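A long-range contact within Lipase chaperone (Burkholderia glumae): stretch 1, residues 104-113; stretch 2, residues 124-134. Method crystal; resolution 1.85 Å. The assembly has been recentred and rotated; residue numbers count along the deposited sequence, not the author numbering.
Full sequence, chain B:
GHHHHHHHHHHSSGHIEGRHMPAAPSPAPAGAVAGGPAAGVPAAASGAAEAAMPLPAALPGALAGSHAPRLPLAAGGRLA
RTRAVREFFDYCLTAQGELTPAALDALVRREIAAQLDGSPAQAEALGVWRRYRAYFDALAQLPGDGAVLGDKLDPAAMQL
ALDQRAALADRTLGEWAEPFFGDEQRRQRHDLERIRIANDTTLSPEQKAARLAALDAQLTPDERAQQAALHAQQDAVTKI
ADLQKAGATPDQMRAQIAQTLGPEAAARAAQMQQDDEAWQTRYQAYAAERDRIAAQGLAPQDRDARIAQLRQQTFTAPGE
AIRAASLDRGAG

Stretch 1 104-113: LDALVRREIA
Stretch 2, residues 124-134: EALGVWRRYRA

One carboxylate, Asp105, gathers three partners from both helices. Asp105 OD1 accepts a hydrogen bond from Trp129 NE1 (2.8 Å, 163° at the hydrogen), arriving at the indole edge near the ring plane, and forms a salt bridge with Arg133 NH1 (2.9 Å); Asp105 OD2 takes Arg109 NE of its own helix (3.2 Å), a salt bridge one turn on. The CA-to-CB bond of Asp105 (chi1 t, chi2 69°) points sideways, but its end comes nearer the second helix. That of Arg133 (p, t, m, chi4 -179°) points toward the first stretch; Arg109 is m, t, t, chi4 -68°. Both arginines are exposed and bring their charge to Asp105. Both stretches are continuous helix, phi/psi near -63/-42, running nearly antiparallel (152°) with axes 10.4 Å apart at closest approach. CA atoms pair as Val108–Trp129 (8.3 Å), Arg109–Leu126 (7.2 Å) and Ile112–Ala125 (7.0 Å). Trp129 (t, chi2 -135°) offers one face to Val108 (t), whose CG1 sits 3.9 Å from the centroid of the Trp129 five-membered ring, a CH-pi contact; Asp105 OD1 satisfies the indole NE1. Farther along, Ile112 (m, t) packs CG2 on Ala125 CB (3.7 Å), the small methyl accompanying the closest CA pairing, and CD1 on CD2 of Leu126 (m, t; 3.8 Å). Trp129, Val108, Ile112 and Ala125 are buried, their CA-to-CB bonds pointing toward the other stretch. The stretches bury 438 Å² between them, both sides summed.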

# COMPACT_ATOMS: atom_id res chain seq x y z
N LEU B 104 27.71 -0.24 0.97
CA LEU B 104 26.77 0.87 0.99
C LEU B 104 27.50 2.20 0.87
O LEU B 104 27.15 3.03 0.02
CB LEU B 104 25.94 0.85 2.27
CG LEU B 104 24.93 1.98 2.52
CD1 LEU B 104 23.88 2.02 1.41
CD2 LEU B 104 24.29 1.79 3.87
N ASP B 105 28.54 2.38 1.68
CA ASP B 105 29.33 3.60 1.67
C ASP B 105 29.95 3.85 0.30
O ASP B 105 29.91 4.97 -0.20
CB ASP B 105 30.44 3.54 2.72
CG ASP B 105 31.22 4.83 2.80
OD1 ASP B 105 30.65 5.84 3.25
OD2 ASP B 105 32.40 4.84 2.37
N ALA B 106 30.48 2.78 -0.31
CA ALA B 106 31.10 2.87 -1.64
C ALA B 106 30.09 3.32 -2.68
O ALA B 106 30.40 4.16 -3.54
CB ALA B 106 31.69 1.53 -2.03
N LEU B 107 28.86 2.81 -2.56
CA LEU B 107 27.78 3.17 -3.48
C LEU B 107 27.45 4.65 -3.41
O LEU B 107 27.40 5.32 -4.44
CB LEU B 107 26.53 2.33 -3.20
CG LEU B 107 25.27 2.68 -4.01
CD1 LEU B 107 25.54 2.55 -5.51
CD2 LEU B 107 24.13 1.79 -3.59
N VAL B 108 27.23 5.16 -2.20
CA VAL B 108 26.90 6.57 -2.00
C VAL B 108 27.99 7.48 -2.59
O VAL B 108 27.68 8.44 -3.29
CB VAL B 108 26.71 6.90 -0.51
CG1 VAL B 108 26.43 8.39 -0.32
CG2 VAL B 108 25.57 6.08 0.06
N ARG B 109 29.25 7.13 -2.34
CA ARG B 109 30.37 7.92 -2.86
C ARG B 109 30.35 7.94 -4.39
O ARG B 109 30.52 9.00 -4.99
CB ARG B 109 31.70 7.36 -2.38
CG ARG B 109 31.96 7.63 -0.92
CD ARG B 109 33.27 7.00 -0.44
NE ARG B 109 33.59 7.39 0.93
CZ ARG B 109 33.94 8.62 1.31
NH1 ARG B 109 34.02 9.60 0.42
NH2 ARG B 109 34.21 8.87 2.58
N ARG B 110 30.04 6.79 -4.99
CA ARG B 110 29.96 6.68 -6.44
C ARG B 110 28.78 7.47 -7.00
O ARG B 110 28.92 8.15 -8.02
CB ARG B 110 29.84 5.21 -6.86
CG ARG B 110 29.91 4.97 -8.37
CD ARG B 110 29.96 3.48 -8.68
NE ARG B 110 30.22 3.21 -10.09
CZ ARG B 110 29.31 3.30 -11.06
NH1 ARG B 110 29.66 3.04 -12.32
NH2 ARG B 110 28.06 3.63 -10.78
N GLU B 111 27.64 7.42 -6.31
CA GLU B 111 26.44 8.13 -6.74
C GLU B 111 26.64 9.64 -6.67
O GLU B 111 26.24 10.37 -7.58
CB GLU B 111 25.24 7.73 -5.89
CG GLU B 111 24.87 6.26 -5.98
CD GLU B 111 23.82 5.96 -7.04
OE1 GLU B 111 24.11 6.12 -8.24
OE2 GLU B 111 22.71 5.55 -6.67
N ILE B 112 27.30 10.10 -5.60
CA ILE B 112 27.59 11.52 -5.42
C ILE B 112 28.52 11.98 -6.55
O ILE B 112 28.28 13.01 -7.18
CB ILE B 112 28.28 11.80 -4.07
CG1 ILE B 112 27.32 11.53 -2.92
CG2 ILE B 112 28.79 13.25 -4.02
CD1 ILE B 112 27.92 11.69 -1.54
N ALA B 113 29.57 11.18 -6.79
CA ALA B 113 30.55 11.47 -7.83
C ALA B 113 29.92 11.54 -9.21
O ALA B 113 30.25 12.41 -10.00
CB ALA B 113 31.65 10.44 -7.82
N GLU B 124 31.02 18.78 -0.25
CA GLU B 124 29.94 19.21 0.63
C GLU B 124 28.97 18.05 0.85
O GLU B 124 28.58 17.77 1.99
CB GLU B 124 29.20 20.39 0.01
CG GLU B 124 28.44 21.25 1.00
CD GLU B 124 27.70 22.38 0.32
OE1 GLU B 124 28.33 23.06 -0.50
OE2 GLU B 124 26.51 22.58 0.61
N ALA B 125 28.64 17.34 -0.23
CA ALA B 125 27.74 16.19 -0.18
C ALA B 125 28.30 15.08 0.68
O ALA B 125 27.59 14.51 1.51
CB ALA B 125 27.43 15.69 -1.57
N LEU B 126 29.60 14.81 0.51
CA LEU B 126 30.28 13.78 1.30
C LEU B 126 30.28 14.16 2.77
O LEU B 126 30.24 13.29 3.65
CB LEU B 126 31.71 13.58 0.81
CG LEU B 126 31.89 12.81 -0.50
CD1 LEU B 126 33.34 12.87 -0.94
CD2 LEU B 126 31.45 11.37 -0.31
N GLY B 127 30.28 15.47 3.03
CA GLY B 127 30.26 15.98 4.39
C GLY B 127 28.94 15.67 5.07
O GLY B 127 28.92 15.14 6.18
N VAL B 128 27.84 15.95 4.38
CA VAL B 128 26.50 15.68 4.91
C VAL B 128 26.35 14.19 5.14
O VAL B 128 25.81 13.77 6.16
CB VAL B 128 25.39 16.16 3.96
CG1 VAL B 128 24.02 15.91 4.58
CG2 VAL B 128 25.56 17.62 3.65
N TRP B 129 26.91 13.40 4.22
CA TRP B 129 26.88 11.95 4.33
C TRP B 129 27.46 11.49 5.66
O TRP B 129 26.89 10.61 6.31
CB TRP B 129 27.65 11.30 3.17
CG TRP B 129 27.75 9.79 3.24
CD1 TRP B 129 28.87 9.04 3.01
CD2 TRP B 129 26.70 8.86 3.55
NE1 TRP B 129 28.58 7.71 3.17
CE2 TRP B 129 27.26 7.57 3.50
CE3 TRP B 129 25.33 9.00 3.88
CZ2 TRP B 129 26.51 6.40 3.76
CZ3 TRP B 129 24.57 7.85 4.15
CH2 TRP B 129 25.17 6.57 4.08
N ARG B 130 28.57 12.11 6.05
CA ARG B 130 29.23 11.81 7.31
C ARG B 130 28.33 12.13 8.49
O ARG B 130 28.12 11.30 9.38
CB ARG B 130 30.55 12.57 7.43
N ARG B 131 27.74 13.32 8.46
CA ARG B 131 26.84 13.76 9.52
C ARG B 131 25.54 12.96 9.58
O ARG B 131 25.01 12.73 10.67
CB ARG B 131 26.55 15.25 9.38
CG ARG B 131 27.64 16.12 9.97
CD ARG B 131 27.33 17.60 9.86
NE ARG B 131 27.60 18.13 8.52
CZ ARG B 131 27.57 19.42 8.20
NH1 ARG B 131 27.27 20.33 9.12
NH2 ARG B 131 27.85 19.80 6.96
N TYR B 132 25.06 12.51 8.42
CA TYR B 132 23.84 11.71 8.36
C TYR B 132 24.06 10.35 8.97
O TYR B 132 23.27 9.90 9.80
CB TYR B 132 23.34 11.57 6.92
CG TYR B 132 21.89 11.14 6.80
CD1 TYR B 132 21.39 10.69 5.57
CD2 TYR B 132 21.00 11.22 7.90
CE1 TYR B 132 20.02 10.32 5.43
CE2 TYR B 132 19.65 10.86 7.78
CZ TYR B 132 19.17 10.41 6.54
OH TYR B 132 17.85 10.05 6.42
N ARG B 133 25.14 9.69 8.58
CA ARG B 133 25.46 8.37 9.11
C ARG B 133 25.73 8.42 10.61
O ARG B 133 25.46 7.46 11.33
CB ARG B 133 26.63 7.76 8.35
CG ARG B 133 27.93 8.50 8.49
CD ARG B 133 28.98 7.98 7.55
NE ARG B 133 29.11 6.54 7.70
CZ ARG B 133 29.98 5.79 7.03
NH1 ARG B 133 30.81 6.35 6.15
NH2 ARG B 133 30.00 4.48 7.22
N ALA B 134 26.23 9.57 11.07
CA ALA B 134 26.50 9.78 12.49
C ALA B 134 25.16 9.80 13.22
O ALA B 134 25.06 9.32 14.35
CB ALA B 134 27.23 11.09 12.71